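Local coordinates for beta-N-acetylhexosaminidase (PDB 6JEB), which hydrolyses terminal non-reducing N-acetylglucosamine and N-acetylgalactosamine units from beta-N-acetylhexosaminides, including N-glycans and chitobiose, at residues T1-T13 with Q67-C81. Numbering follows the deposited sequence.
Sequences TAQYSIIPEPSRT and QLRDQLAGQPEGIPC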
ATOM      1  N   THR A   1       3.536  24.323 -26.341  1.00 60.79           N
ATOM      2  CA  THR A   1       4.228  25.430 -25.688  1.00 61.29           C
ATOM      3  C   THR A   1       4.667  25.044 -24.268  1.00 55.55           C
ATOM      4  O   THR A   1       4.643  23.869 -23.911  1.00 55.88           O
ATOM      5  CB  THR A   1       3.358  26.708 -25.672  1.00 67.17           C
ATOM      6  OG1 THR A   1       4.098  27.792 -25.096  1.00 69.82           O
ATOM      7  CG2 THR A   1       2.075  26.479 -24.881  1.00 68.57           C
ATOM      8  N   ALA A   2       5.068  26.034 -23.469  1.00 47.97           N
ATOM      9  CA  ALA A   2       5.663  25.759 -22.166  1.00 40.50           C
ATOM     10  C   ALA A   2       4.613  25.267 -21.176  1.00 34.12           C
ATOM     11  O   ALA A   2       3.532  25.851 -21.057  1.00 33.57           O
ATOM     12  CB  ALA A   2       6.340  27.017 -21.628  1.00 40.73           C
ATOM     13  N   GLN A   3       4.948  24.202 -20.447  1.00 28.30           N
ATOM     14  CA  GLN A   3       4.025  23.541 -19.538  1.00 24.54           C
ATOM     15  C   GLN A   3       4.750  23.226 -18.238  1.00 21.01           C
ATOM     16  O   GLN A   3       5.977  23.306 -18.150  1.00 23.15           O
ATOM     17  CB  GLN A   3       3.531  22.212 -20.124  1.00 27.31           C
ATOM     18  CG  GLN A   3       2.754  22.328 -21.418  1.00 31.88           C
ATOM     19  CD  GLN A   3       2.358  20.968 -21.964  1.00 37.90           C
ATOM     20  OE1 GLN A   3       1.262  20.475 -21.697  1.00 41.79           O
ATOM     21  NE2 GLN A   3       3.254  20.352 -22.725  1.00 39.22           N
ATOM     22  N   TYR A   4       3.975  22.852 -17.223  1.00 17.87           N
ATOM     23  CA  TYR A   4       4.519  22.280 -16.002  1.00 15.79           C
ATOM     24  C   TYR A   4       4.654  20.769 -16.155  1.00 16.38           C
ATOM     25  O   TYR A   4       4.016  20.142 -17.007  1.00 18.64           O
ATOM     26  CB  TYR A   4       3.592  22.557 -14.818  1.00 15.18           C
ATOM     27  CG  TYR A   4       3.361  24.020 -14.511  1.00 15.19           C
ATOM     28  CD1 TYR A   4       4.384  24.957 -14.647  1.00 16.67           C
ATOM     29  CD2 TYR A   4       2.119  24.465 -14.070  1.00 17.03           C
ATOM     30  CE1 TYR A   4       4.173  26.289 -14.352  1.00 17.15           C
ATOM     31  CE2 TYR A   4       1.898  25.796 -13.776  1.00 16.72           C
ATOM     32  CZ  TYR A   4       2.927  26.705 -13.919  1.00 16.47           C
ATOM     33  OH  TYR A   4       2.701  28.034 -13.630  1.00 17.58           O
ATOM     34  N   SER A   5       5.494  20.185 -15.304  1.00 15.23           N
ATOM     35  CA  SER A   5       5.650  18.739 -15.263  1.00 15.55           C
ATOM     36  C   SER A   5       5.336  18.210 -13.874  1.00 15.16           C
ATOM     37  O   SER A   5       6.198  17.627 -13.210  1.00 18.02           O
ATOM     38  CB  SER A   5       7.061  18.338 -15.689  1.00 16.87           C
ATOM     39  OG  SER A   5       7.235  18.622 -17.063  1.00 18.65           O
ATOM     40  N   ILE A   6       4.100  18.403 -13.432  1.00 13.91           N
ATOM     41  CA  ILE A   6       3.657  17.992 -12.108  1.00 13.37           C
ATOM     42  C   ILE A   6       2.991  16.631 -12.228  1.00 14.19           C
ATOM     43  O   ILE A   6       2.065  16.451 -13.034  1.00 14.38           O
ATOM     44  CB  ILE A   6       2.671  19.018 -11.521  1.00 12.72           C
ATOM     45  CG1 ILE A   6       3.316  20.406 -11.411  1.00 14.15           C
ATOM     46  CG2 ILE A   6       2.131  18.527 -10.175  1.00 13.65           C
ATOM     47  CD1 ILE A   6       2.293  21.528 -11.406  1.00 15.36           C
ATOM     48  N   ILE A   7       3.456  15.675 -11.430  1.00 12.86           N
ATOM     49  CA  ILE A   7       2.814  14.374 -11.286  1.00 12.04           C
ATOM     50  C   ILE A   7       2.412  14.237  -9.824  1.00 13.25           C
ATOM     51  O   ILE A   7       3.266  14.336  -8.938  1.00 13.95           O
ATOM     52  CB  ILE A   7       3.723  13.202 -11.696  1.00 13.04           C
ATOM     53  CG1 ILE A   7       4.166  13.349 -13.154  1.00 14.12           C
ATOM     54  CG2 ILE A   7       2.991  11.866 -11.479  1.00 14.99           C
ATOM     55  CD1 ILE A   7       5.303  12.400 -13.552  1.00 15.56           C
ATOM     56  N   PRO A   8       1.137  13.981  -9.512  1.00 11.76           N
ATOM     57  CA  PRO A   8       0.030  13.786 -10.463  1.00 12.86           C
ATOM     58  C   PRO A   8      -0.438  15.066 -11.149  1.00 13.60           C
ATOM     59  O   PRO A   8      -0.299  16.167 -10.606  1.00 14.07           O
ATOM     60  CB  PRO A   8      -1.095  13.214  -9.592  1.00 14.61           C
ATOM     61  CG  PRO A   8      -0.705  13.492  -8.189  1.00 17.82           C
ATOM     62  CD  PRO A   8       0.751  13.725  -8.113  1.00 12.65           C
ATOM     63  N   GLU A   9      -0.988  14.908 -12.344  1.00 12.86           N
ATOM     64  CA  GLU A   9      -1.502  16.053 -13.086  1.00 13.32           C
ATOM     65  C   GLU A   9      -2.549  16.784 -12.251  1.00 13.16           C
ATOM     66  O   GLU A   9      -3.494  16.151 -11.759  1.00 14.14           O
ATOM     67  CB  GLU A   9      -2.139  15.589 -14.396  1.00 14.06           C
ATOM     68  CG  GLU A   9      -2.590  16.735 -15.309  1.00 14.56           C
ATOM     69  CD  GLU A   9      -1.429  17.585 -15.812  1.00 16.72           C
ATOM     70  OE1 GLU A   9      -0.269  17.114 -15.787  1.00 16.99           O
ATOM     71  OE2 GLU A   9      -1.675  18.737 -16.233  1.00 18.85           O
ATOM     72  N   PRO A  10      -2.426  18.100 -12.072  1.00 13.11           N
ATOM     73  CA  PRO A  10      -3.441  18.836 -11.313  1.00 13.21           C
ATOM     74  C   PRO A  10      -4.795  18.822 -12.008  1.00 12.90           C
ATOM     75  O   PRO A  10      -4.905  18.708 -13.237  1.00 14.47           O
ATOM     76  CB  PRO A  10      -2.874  20.260 -11.254  1.00 12.71           C
ATOM     77  CG  PRO A  10      -1.384  20.072 -11.385  1.00 13.70           C
ATOM     78  CD  PRO A  10      -1.241  18.928 -12.360  1.00 14.04           C
ATOM     79  N   SER A  11      -5.843  18.967 -11.203  1.00 12.93           N
ATOM     80  CA  SER A  11      -7.191  18.945 -11.763  0.70 13.83           C
ATOM     81  C   SER A  11      -7.456  20.132 -12.684  1.00 13.04           C
ATOM     82  O   SER A  11      -8.237  20.003 -13.628  1.00 14.44           O
ATOM     83  CB  SER A  11      -8.238  18.844 -10.657  0.70 14.93           C
ATOM     84  OG  SER A  11      -8.049  19.844  -9.674  0.70 16.99           O
ATOM     85  N   ARG A  12      -6.826  21.284 -12.436  1.00 13.70           N
ATOM     86  CA  ARG A  12      -6.938  22.434 -13.334  1.00 14.19           C
ATOM     87  C   ARG A  12      -5.621  23.197 -13.336  1.00 13.79           C
ATOM     88  O   ARG A  12      -5.104  23.555 -12.272  1.00 14.43           O
ATOM     89  CB  ARG A  12      -8.083  23.389 -12.940  1.00 15.34           C
ATOM     90  CG  ARG A  12      -8.196  24.632 -13.845  1.00 16.57           C
ATOM     91  CD  ARG A  12      -9.264  25.649 -13.367  1.00 18.50           C
ATOM     92  NE  ARG A  12      -9.077  26.976 -13.975  1.00 22.45           N
ATOM     93  CZ  ARG A  12      -9.833  27.504 -14.936  1.00 22.24           C
ATOM     94  NH1 ARG A  12     -10.886  26.847 -15.422  1.00 25.21           N
ATOM     95  NH2 ARG A  12      -9.531  28.710 -15.414  1.00 20.90           N
ATOM     96  N   THR A  13      -5.072  23.422 -14.530  1.00 14.54           N
ATOM     97  CA  THR A  13      -3.923  24.300 -14.718  1.00 14.86           C
ATOM     98  C   THR A  13      -4.310  25.337 -15.756  1.00 15.41           C
ATOM     99  O   THR A  13      -4.662  24.978 -16.885  1.00 17.36           O
ATOM    100  CB  THR A  13      -2.698  23.519 -15.211  1.00 16.64           C
ATOM    101  OG1 THR A  13      -2.401  22.455 -14.297  1.00 16.60           O
ATOM    102  CG2 THR A  13      -1.484  24.446 -15.310  1.00 16.30           C
ATOM    103  N   GLN A  67       7.813  20.233  -6.690  1.00 14.18           N
ATOM    104  CA  GLN A  67       8.060  19.779  -8.056  1.00 13.21           C
ATOM    105  C   GLN A  67       8.332  20.957  -8.983  1.00 15.20           C
ATOM    106  O   GLN A  67       9.194  20.869  -9.869  1.00 16.26           O
ATOM    107  CB  GLN A  67       6.893  18.933  -8.569  1.00 14.35           C
ATOM    108  CG  GLN A  67       6.761  17.608  -7.834  1.00 13.96           C
ATOM    109  CD  GLN A  67       5.952  16.583  -8.606  1.00 13.07           C
ATOM    110  OE1 GLN A  67       5.427  16.871  -9.684  1.00 14.60           O
ATOM    111  NE2 GLN A  67       5.857  15.372  -8.066  1.00 13.16           N
ATOM    112  N   LEU A  68       7.613  22.068  -8.795  1.00 14.55           N
ATOM    113  CA  LEU A  68       7.870  23.254  -9.610  1.00 14.52           C
ATOM    114  C   LEU A  68       9.258  23.817  -9.339  1.00 15.44           C
ATOM    115  O   LEU A  68       9.924  24.304 -10.262  1.00 16.07           O
ATOM    116  CB  LEU A  68       6.799  24.313  -9.360  1.00 15.44           C
ATOM    117  CG  LEU A  68       5.412  23.988  -9.908  1.00 16.55           C
ATOM    118  CD1 LEU A  68       4.450  25.079  -9.485  1.00 17.60           C
ATOM    119  CD2 LEU A  68       5.449  23.843 -11.426  1.00 18.21           C
ATOM    120  N   ARG A  69       9.711  23.762  -8.082  1.00 15.51           N
ATOM    121  CA  ARG A  69      11.070  24.203  -7.777  1.00 15.70           C
ATOM    122  C   ARG A  69      12.103  23.304  -8.442  1.00 16.22           C
ATOM    123  O   ARG A  69      13.132  23.790  -8.933  1.00 17.94           O
ATOM    124  CB  ARG A  69      11.279  24.276  -6.266  1.00 17.16           C
ATOM    125  CG  ARG A  69      10.523  25.427  -5.647  1.00 18.60           C
ATOM    126  CD  ARG A  69      10.580  25.460  -4.141  1.00 23.58           C
ATOM    127  NE  ARG A  69      10.020  26.726  -3.677  1.00 26.60           N
ATOM    128  CZ  ARG A  69       9.557  26.953  -2.455  1.00 29.37           C
ATOM    129  NH1 ARG A  69       9.569  25.989  -1.540  1.00 31.32           N
ATOM    130  NH2 ARG A  69       9.075  28.152  -2.156  1.00 28.08           N
ATOM    131  N   ASP A  70      11.851  21.992  -8.464  1.00 16.15           N
ATOM    132  CA  ASP A  70      12.753  21.091  -9.171  1.00 16.54           C
ATOM    133  C   ASP A  70      12.762  21.390 -10.666  1.00 16.87           C
ATOM    134  O   ASP A  70      13.821  21.371 -11.308  1.00 18.33           O
ATOM    135  CB  ASP A  70      12.380  19.633  -8.893  1.00 17.22           C
ATOM    136  CG  ASP A  70      12.642  19.225  -7.444  1.00 18.99           C
ATOM    137  OD1 ASP A  70      13.403  19.928  -6.744  1.00 19.87           O
ATOM    138  OD2 ASP A  70      12.088  18.193  -7.006  1.00 16.78           O
ATOM    139  N   GLN A  71      11.591  21.686 -11.239  1.00 16.38           N
ATOM    140  CA  GLN A  71      11.542  22.070 -12.646  1.00 17.13           C
ATOM    141  C   GLN A  71      12.320  23.361 -12.895  1.00 17.27           C
ATOM    142  O   GLN A  71      13.153  23.435 -13.813  1.00 19.78           O
ATOM    143  CB  GLN A  71      10.092  22.205 -13.116  1.00 17.48           C
ATOM    144  CG  GLN A  71      10.008  22.516 -14.610  1.00 19.87           C
ATOM    145  CD  GLN A  71       8.584  22.584 -15.132  1.00 23.15           C
ATOM    146  OE1 GLN A  71       7.641  22.160 -14.462  1.00 24.66           O
ATOM    147  NE2 GLN A  71       8.424  23.109 -16.340  1.00 25.83           N
ATOM    148  N   LEU A  72      12.075  24.385 -12.077  1.00 17.08           N
ATOM    149  CA  LEU A  72      12.749  25.665 -12.270  1.00 18.51           C
ATOM    150  C   LEU A  72      14.261  25.522 -12.141  1.00 20.01           C
ATOM    151  O   LEU A  72      15.019  26.188 -12.858  1.00 21.63           O
ATOM    152  CB  LEU A  72      12.210  26.690 -11.269  1.00 18.86           C
ATOM    153  CG  LEU A  72      12.876  28.068 -11.249  1.00 19.88           C
ATOM    154  CD1 LEU A  72      12.769  28.762 -12.608  1.00 20.60           C
ATOM    155  CD2 LEU A  72      12.272  28.932 -10.142  1.00 21.06           C
ATOM    156  N   ALA A  73      14.720  24.638 -11.247  1.00 20.78           N
ATOM    157  CA  ALA A  73      16.158  24.447 -11.063  1.00 23.30           C
ATOM    158  C   ALA A  73      16.834  23.976 -12.342  1.00 26.05           C
ATOM    159  O   ALA A  73      18.011  24.279 -12.568  1.00 29.03           O
ATOM    160  CB  ALA A  73      16.417  23.463  -9.922  1.00 23.72           C
ATOM    161  N   GLY A  74      16.113  23.245 -13.189  1.00 25.60           N
ATOM    162  CA  GLY A  74      16.624  22.803 -14.469  1.00 27.78           C
ATOM    163  C   GLY A  74      16.210  23.646 -15.657  1.00 27.83           C
ATOM    164  O   GLY A  74      16.530  23.286 -16.795  1.00 29.16           O
ATOM    165  N   GLN A  75      15.514  24.761 -15.431  1.00 28.09           N
ATOM    166  CA  GLN A  75      14.997  25.620 -16.496  1.00 29.81           C
ATOM    167  C   GLN A  75      15.395  27.055 -16.186  1.00 32.88           C
ATOM    168  O   GLN A  75      14.576  27.848 -15.703  1.00 30.07           O
ATOM    169  CB  GLN A  75      13.476  25.500 -16.613  1.00 30.86           C
ATOM    170  CG  GLN A  75      13.001  24.697 -17.799  1.00 35.45           C
ATOM    171  CD  GLN A  75      11.494  24.511 -17.817  1.00 35.63           C
ATOM    172  OE1 GLN A  75      11.002  23.393 -17.704  1.00 37.06           O
ATOM    173  NE2 GLN A  75      10.755  25.608 -17.968  1.00 33.75           N
ATOM    174  N   PRO A  76      16.648  27.429 -16.458  1.00 37.18           N
ATOM    175  CA  PRO A  76      17.089  28.800 -16.144  1.00 39.03           C
ATOM    176  C   PRO A  76      16.313  29.877 -16.882  1.00 37.18           C
ATOM    177  O   PRO A  76      16.266  31.022 -16.414  1.00 39.43           O
ATOM    178  CB  PRO A  76      18.574  28.798 -16.529  1.00 40.61           C
ATOM    179  CG  PRO A  76      18.712  27.676 -17.516  1.00 40.49           C
ATOM    180  CD  PRO A  76      17.702  26.636 -17.113  1.00 39.34           C
ATOM    181  N   GLU A  77      15.690  29.548 -18.016  1.00 35.58           N
ATOM    182  CA  GLU A  77      14.847  30.510 -18.713  1.00 36.51           C
ATOM    183  C   GLU A  77      13.555  30.808 -17.964  1.00 32.96           C
ATOM    184  O   GLU A  77      12.821  31.716 -18.370  1.00 35.42           O
ATOM    185  CB  GLU A  77      14.518  30.004 -20.122  1.00 40.90           C
ATOM    186  CG  GLU A  77      13.525  28.846 -20.167  1.00 45.26           C
ATOM    187  CD  GLU A  77      14.186  27.477 -20.066  1.00 48.46           C
ATOM    188  OE1 GLU A  77      15.343  27.389 -19.594  1.00 47.21           O
ATOM    189  OE2 GLU A  77      13.539  26.485 -20.468  1.00 51.77           O
ATOM    190  N   GLY A  78      13.264  30.079 -16.892  1.00 26.91           N
ATOM    191  CA  GLY A  78      12.055  30.277 -16.121  1.00 25.46           C
ATOM    192  C   GLY A  78      10.954  29.310 -16.518  1.00 24.59           C
ATOM    193  O   GLY A  78      11.038  28.584 -17.513  1.00 27.70           O
ATOM    194  N   ILE A  79       9.898  29.312 -15.715  1.00 21.63           N
ATOM    195  CA  ILE A  79       8.734  28.462 -15.953  1.00 20.12           C
ATOM    196  C   ILE A  79       7.545  29.374 -16.212  1.00 19.89           C
ATOM    197  O   ILE A  79       7.568  30.566 -15.857  1.00 20.99           O
ATOM    198  CB  ILE A  79       8.473  27.498 -14.771  1.00 21.00           C
ATOM    199  CG1 ILE A  79       8.063  28.279 -13.517  1.00 19.14           C
ATOM    200  CG2 ILE A  79       9.687  26.600 -14.526  1.00 23.18           C
ATOM    201  CD1 ILE A  79       7.568  27.391 -12.388  1.00 21.68           C
ATOM    202  N   PRO A  80       6.480  28.855 -16.826  1.00 20.38           N
ATOM    203  CA  PRO A  80       5.302  29.694 -17.063  1.00 21.38           C
ATOM    204  C   PRO A  80       4.658  30.115 -15.754  1.00 19.03           C
ATOM    205  O   PRO A  80       4.685  29.390 -14.755  1.00 19.27           O
ATOM    206  CB  PRO A  80       4.356  28.783 -17.853  1.00 23.05           C
ATOM    207  CG  PRO A  80       5.163  27.642 -18.302  1.00 24.83           C
ATOM    208  CD  PRO A  80       6.334  27.507 -17.402  1.00 22.25           C
ATOM    209  N   CYS A  81       4.069  31.302 -15.774  1.00 17.86           N
ATOM    210  CA  CYS A  81       3.149  31.694 -14.724  1.00 16.94           C
ATOM    211  C   CYS A  81       1.802  31.018 -14.960  1.00 17.37           C
ATOM    212  O   CYS A  81       1.526  30.490 -16.042  1.00 18.35           O
ATOM    213  CB  CYS A  81       2.996  33.212 -14.710  1.00 19.10           C
ATOM    214  SG  CYS A  81       4.494  34.048 -14.148  1.00 21.56           S
TER
HETATM  215  O   HOH W   1       8.245  24.963 -19.051  1.00 34.18           O
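Gln71 and Gln67, one turn apart on helix 55-73, grip the backbone of the extended N-terminal segment with their amides. Gln71 NE2 donates to Gln3 O (3.1 Å), in the plane of both groups, while its OE1 takes the N-H of Ser5 at 3.0 Å from above the carbonyl plane. Gln67 holds both backbone polar atoms of Ile7: Ile7 N lies on a lone pair of its OE1 (2.9 Å), and its NE2 reaches Ile7 O. Between the two residues held by Gln71, Tyr4 brings its ring up to Leu68, whose CD2 sits over one face, 3.9 Å from the centroid, and touches Ile6 CD1. The phenol OH donates to Pro80 O (2.7 Å), tying the segment to strand 79-86. The extended Gln71 side chain, its CG trans to the main-chain N (chi1 -176°), reaches the segment, and NE2 also donates to Gln75 OE1, which fixes the amide's rotation. A leucine at Gln71 would probably leave Ser5 N and Gln75 OE1 without these partners. Helix 434-452 flanks the junction, Asp443 binding Ser5 OG and His444 Ser5 O. Side-chain amides thus partner Gln3 O, Ser5 N and Ile7 N and O, fastening the segment to the helix within one domain.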